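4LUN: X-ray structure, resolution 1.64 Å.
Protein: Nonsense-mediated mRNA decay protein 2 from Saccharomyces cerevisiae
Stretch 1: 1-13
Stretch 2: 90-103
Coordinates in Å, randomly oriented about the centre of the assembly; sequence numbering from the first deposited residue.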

# COMPACT_ATOMS: atom_id res chain seq x y z
N MET A 1 -10.27 -0.58 -15.04
CA MET A 1 -11.46 -0.02 -14.42
C MET A 1 -11.43 1.52 -14.40
O MET A 1 -10.53 2.13 -13.81
CB MET A 1 -11.64 -0.59 -13.00
CG MET A 1 -12.56 0.21 -12.11
SD MET A 1 -13.18 -0.73 -10.69
CE MET A 1 -12.02 -2.10 -10.64
N ASP A 2 -12.41 2.13 -15.06
CA ASP A 2 -12.48 3.58 -15.15
C ASP A 2 -13.18 4.16 -13.92
O ASP A 2 -13.74 3.43 -13.12
CB ASP A 2 -13.19 4.01 -16.44
CG ASP A 2 -14.70 3.79 -16.39
OD1 ASP A 2 -15.43 4.62 -16.97
OD2 ASP A 2 -15.15 2.81 -15.77
N ASP A 3 -13.13 5.49 -13.79
CA ASP A 3 -13.74 6.15 -12.64
C ASP A 3 -15.24 5.90 -12.57
O ASP A 3 -15.81 5.86 -11.49
CB ASP A 3 -13.44 7.66 -12.65
CG ASP A 3 -11.98 7.99 -12.33
OD1 ASP A 3 -11.28 7.12 -11.77
OD2 ASP A 3 -11.54 9.12 -12.63
N GLY A 4 -15.88 5.74 -13.72
CA GLY A 4 -17.30 5.44 -13.77
C GLY A 4 -17.64 4.13 -13.08
O GLY A 4 -18.59 4.05 -12.31
N ARG A 5 -16.85 3.10 -13.37
CA ARG A 5 -17.05 1.79 -12.75
C ARG A 5 -16.70 1.82 -11.26
O ARG A 5 -17.35 1.16 -10.45
CB ARG A 5 -16.23 0.72 -13.47
CG ARG A 5 -16.39 -0.68 -12.91
CD ARG A 5 -17.85 -1.13 -12.92
NE ARG A 5 -17.99 -2.47 -12.38
CZ ARG A 5 -19.16 -3.03 -12.07
NH1 ARG A 5 -20.29 -2.36 -12.23
NH2 ARG A 5 -19.18 -4.27 -11.58
N LYS A 6 -15.67 2.59 -10.90
CA LYS A 6 -15.34 2.78 -9.50
C LYS A 6 -16.54 3.35 -8.76
O LYS A 6 -16.90 2.89 -7.67
CB LYS A 6 -14.15 3.74 -9.33
CG LYS A 6 -12.78 3.11 -9.54
CD LYS A 6 -11.69 4.07 -9.10
CE LYS A 6 -10.31 3.44 -9.20
NZ LYS A 6 -10.20 2.57 -10.40
N LYS A 7 -17.17 4.36 -9.35
CA LYS A 7 -18.32 5.01 -8.72
C LYS A 7 -19.54 4.09 -8.66
O LYS A 7 -20.27 4.08 -7.66
CB LYS A 7 -18.63 6.35 -9.41
CG LYS A 7 -17.54 7.39 -9.19
CD LYS A 7 -17.83 8.70 -9.93
CE LYS A 7 -16.82 8.93 -11.04
NZ LYS A 7 -16.04 10.18 -10.81
N GLU A 8 -19.75 3.29 -9.71
CA GLU A 8 -20.82 2.29 -9.70
C GLU A 8 -20.66 1.33 -8.53
O GLU A 8 -21.61 1.07 -7.79
CB GLU A 8 -20.80 1.47 -11.00
CG GLU A 8 -21.33 2.19 -12.23
CD GLU A 8 -21.35 1.28 -13.45
OE1 GLU A 8 -21.40 0.04 -13.27
OE2 GLU A 8 -21.32 1.80 -14.59
N LEU A 9 -19.45 0.79 -8.37
CA LEU A 9 -19.15 -0.14 -7.29
C LEU A 9 -19.24 0.54 -5.94
O LEU A 9 -19.73 -0.04 -4.97
CB LEU A 9 -17.75 -0.73 -7.46
CG LEU A 9 -17.57 -1.79 -8.54
CD1 LEU A 9 -16.10 -2.14 -8.70
CD2 LEU A 9 -18.39 -3.03 -8.21
N HIS A 10 -18.73 1.77 -5.87
CA HIS A 10 -18.79 2.55 -4.63
C HIS A 10 -20.23 2.69 -4.15
O HIS A 10 -20.52 2.51 -2.96
CB HIS A 10 -18.12 3.92 -4.79
CG HIS A 10 -17.87 4.61 -3.49
ND1 HIS A 10 -18.84 5.32 -2.82
CD2 HIS A 10 -16.76 4.68 -2.72
CE1 HIS A 10 -18.35 5.80 -1.70
NE2 HIS A 10 -17.08 5.42 -1.61
N ASP A 11 -21.14 2.99 -5.07
CA ASP A 11 -22.55 3.12 -4.71
C ASP A 11 -23.13 1.81 -4.18
O ASP A 11 -23.79 1.79 -3.14
CB ASP A 11 -23.37 3.63 -5.90
CG ASP A 11 -24.83 3.90 -5.54
OD1 ASP A 11 -25.12 4.18 -4.35
OD2 ASP A 11 -25.69 3.84 -6.45
N LEU A 12 -22.86 0.71 -4.89
CA LEU A 12 -23.29 -0.61 -4.45
C LEU A 12 -22.65 -1.01 -3.13
O LEU A 12 -23.31 -1.55 -2.25
CB LEU A 12 -22.97 -1.65 -5.52
CG LEU A 12 -23.76 -1.58 -6.82
CD1 LEU A 12 -23.17 -2.53 -7.85
CD2 LEU A 12 -25.22 -1.93 -6.58
N ASN A 13 -21.35 -0.77 -2.99
CA ASN A 13 -20.66 -1.18 -1.78
C ASN A 13 -21.11 -0.36 -0.57
O ASN A 13 -21.13 -0.84 0.55
CB ASN A 13 -19.14 -1.12 -1.98
CG ASN A 13 -18.65 -2.20 -2.93
OD1 ASN A 13 -19.25 -3.27 -3.02
ND2 ASN A 13 -17.55 -1.93 -3.64
N VAL A 90 -5.25 -6.96 -10.13
CA VAL A 90 -5.83 -6.07 -9.11
C VAL A 90 -7.31 -5.76 -9.39
O VAL A 90 -8.14 -5.81 -8.49
CB VAL A 90 -4.99 -4.77 -8.97
CG1 VAL A 90 -5.66 -3.79 -8.04
CG2 VAL A 90 -3.59 -5.09 -8.47
N ILE A 91 -7.64 -5.46 -10.64
CA ILE A 91 -9.03 -5.19 -11.01
C ILE A 91 -9.94 -6.39 -10.74
O ILE A 91 -11.04 -6.23 -10.21
CB ILE A 91 -9.16 -4.76 -12.49
CG1 ILE A 91 -8.83 -3.28 -12.62
CG2 ILE A 91 -10.56 -5.01 -13.02
CD1 ILE A 91 -7.94 -2.98 -13.79
N ALA A 92 -9.46 -7.57 -11.09
CA ALA A 92 -10.19 -8.80 -10.82
C ALA A 92 -10.44 -8.96 -9.33
O ALA A 92 -11.55 -9.28 -8.92
CB ALA A 92 -9.43 -10.00 -11.36
N ALA A 93 -9.42 -8.70 -8.52
CA ALA A 93 -9.56 -8.81 -7.07
C ALA A 93 -10.61 -7.82 -6.56
O ALA A 93 -11.40 -8.15 -5.68
CB ALA A 93 -8.22 -8.56 -6.39
N VAL A 94 -10.61 -6.61 -7.12
CA VAL A 94 -11.58 -5.60 -6.71
C VAL A 94 -13.02 -6.04 -7.01
O VAL A 94 -13.91 -5.88 -6.17
CB VAL A 94 -11.30 -4.23 -7.37
CG1 VAL A 94 -12.46 -3.28 -7.13
CG2 VAL A 94 -9.99 -3.65 -6.86
N GLU A 95 -13.25 -6.59 -8.20
CA GLU A 95 -14.59 -7.03 -8.57
C GLU A 95 -15.07 -8.20 -7.71
O GLU A 95 -16.23 -8.25 -7.30
CB GLU A 95 -14.64 -7.43 -10.05
CG GLU A 95 -14.47 -6.27 -11.01
CD GLU A 95 -15.75 -5.49 -11.24
OE1 GLU A 95 -16.82 -5.88 -10.71
OE2 GLU A 95 -15.70 -4.48 -11.98
N ILE A 96 -14.17 -9.14 -7.45
CA ILE A 96 -14.46 -10.30 -6.62
C ILE A 96 -14.75 -9.91 -5.17
O ILE A 96 -15.73 -10.38 -4.57
CB ILE A 96 -13.30 -11.30 -6.67
CG1 ILE A 96 -13.15 -11.85 -8.09
CG2 ILE A 96 -13.51 -12.43 -5.66
CD1 ILE A 96 -11.81 -12.50 -8.35
N ILE A 97 -13.92 -9.06 -4.59
CA ILE A 97 -14.14 -8.62 -3.21
C ILE A 97 -15.43 -7.81 -3.11
O ILE A 97 -16.16 -7.94 -2.14
CB ILE A 97 -12.96 -7.82 -2.65
CG1 ILE A 97 -11.69 -8.68 -2.61
CG2 ILE A 97 -13.26 -7.30 -1.24
CD1 ILE A 97 -11.85 -9.95 -1.81
N SER A 98 -15.71 -6.98 -4.12
CA SER A 98 -16.94 -6.20 -4.14
C SER A 98 -18.17 -7.10 -4.15
O SER A 98 -19.15 -6.82 -3.45
CB SER A 98 -16.98 -5.24 -5.34
OG SER A 98 -16.00 -4.23 -5.21
N GLY A 99 -18.12 -8.17 -4.94
CA GLY A 99 -19.21 -9.13 -4.99
C GLY A 99 -19.45 -9.79 -3.65
O GLY A 99 -20.59 -9.90 -3.19
N LEU A 100 -18.38 -10.22 -3.01
CA LEU A 100 -18.47 -10.86 -1.71
C LEU A 100 -18.99 -9.88 -0.67
O LEU A 100 -19.80 -10.24 0.17
CB LEU A 100 -17.12 -11.43 -1.29
CG LEU A 100 -16.77 -12.76 -1.96
CD1 LEU A 100 -15.29 -13.03 -1.85
CD2 LEU A 100 -17.58 -13.88 -1.31
N HIS A 101 -18.52 -8.64 -0.73
CA HIS A 101 -19.00 -7.60 0.17
C HIS A 101 -20.48 -7.31 -0.06
O HIS A 101 -21.24 -7.06 0.89
CB HIS A 101 -18.16 -6.32 0.01
CG HIS A 101 -18.74 -5.13 0.70
ND1 HIS A 101 -18.74 -5.00 2.07
CD2 HIS A 101 -19.36 -4.03 0.22
CE1 HIS A 101 -19.33 -3.86 2.40
NE2 HIS A 101 -19.72 -3.26 1.30
N GLN A 102 -20.91 -7.35 -1.31
CA GLN A 102 -22.31 -7.06 -1.63
C GLN A 102 -23.22 -8.20 -1.18
O GLN A 102 -24.38 -7.96 -0.80
CB GLN A 102 -22.46 -6.80 -3.13
CG GLN A 102 -21.90 -5.44 -3.53
CD GLN A 102 -21.63 -5.33 -5.01
OE1 GLN A 102 -22.21 -6.07 -5.80
NE2 GLN A 102 -20.73 -4.43 -5.38
N ARG A 103 -22.71 -9.42 -1.20
CA ARG A 103 -23.48 -10.58 -0.74
C ARG A 103 -23.58 -10.63 0.78
O ARG A 103 -24.66 -10.90 1.34
CB ARG A 103 -22.85 -11.89 -1.24
CG ARG A 103 -23.29 -12.35 -2.62
CD ARG A 103 -24.71 -12.94 -2.64
NE ARG A 103 -24.96 -13.90 -1.55
CZ ARG A 103 -24.80 -15.22 -1.65
NH1 ARG A 103 -24.38 -15.77 -2.79
NH2 ARG A 103 -25.05 -16.00 -0.61

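Residues 3-13 and 90-103 are both helical, and the two helices run in nearly the same direction, their axes 23° apart and 10.2 Å from each other at closest approach. Asp 2 caps the first helix: its OD2 accepts a hydrogen bond from Arg 5 N (3.0 Å), satisfying an amide that has no carbonyl one turn earlier in the helix.

Leu 9 forms the apolar centre of the contact. Its CA-to-CB bond points toward the second helix, and the branched side chain fits as a knob into the hole made by Val 94, Glu 95, Ser 98 and Gln 102, with Leu 9 CD2 lying 3.9 Å from Ser 98 CB. The small serine leaves room for this methyl, while its own OG donates to Val 94 O (2.8 Å) and so stays satisfied in a buried position. Towards the N-terminus, Met 1 extends the apolar surface: its flexible thioether chain brings CE to 3.7 Å from Val 94 CG1, and its CB lies 3.9 Å from Ile 91 CG1.

Polar groups flank this packing. The long side chain of Arg 5 reaches Glu 95 in a two-pronged salt bridge, NE to OE2 at 3.1 Å and NH2 to OE1 at 3.0 Å, both nearly straight. The carboxylate thus meets the edge of the guanidinium near its plane, and Arg 5 NH1 remains free to bind Glu 8 OE1 (2.8 Å) within its own helix.

At the other end, buried Asn 13 exploits an amide that both donates and accepts. Its ND2 donates to Ser 98 OG (3.2 Å), while its OD1 accepts from Gln 102 NE2 (3.0 Å). The backbone contributes too: Asn 13 O receives His 101 NE2 at 2.9 Å, near the plane of the imidazole.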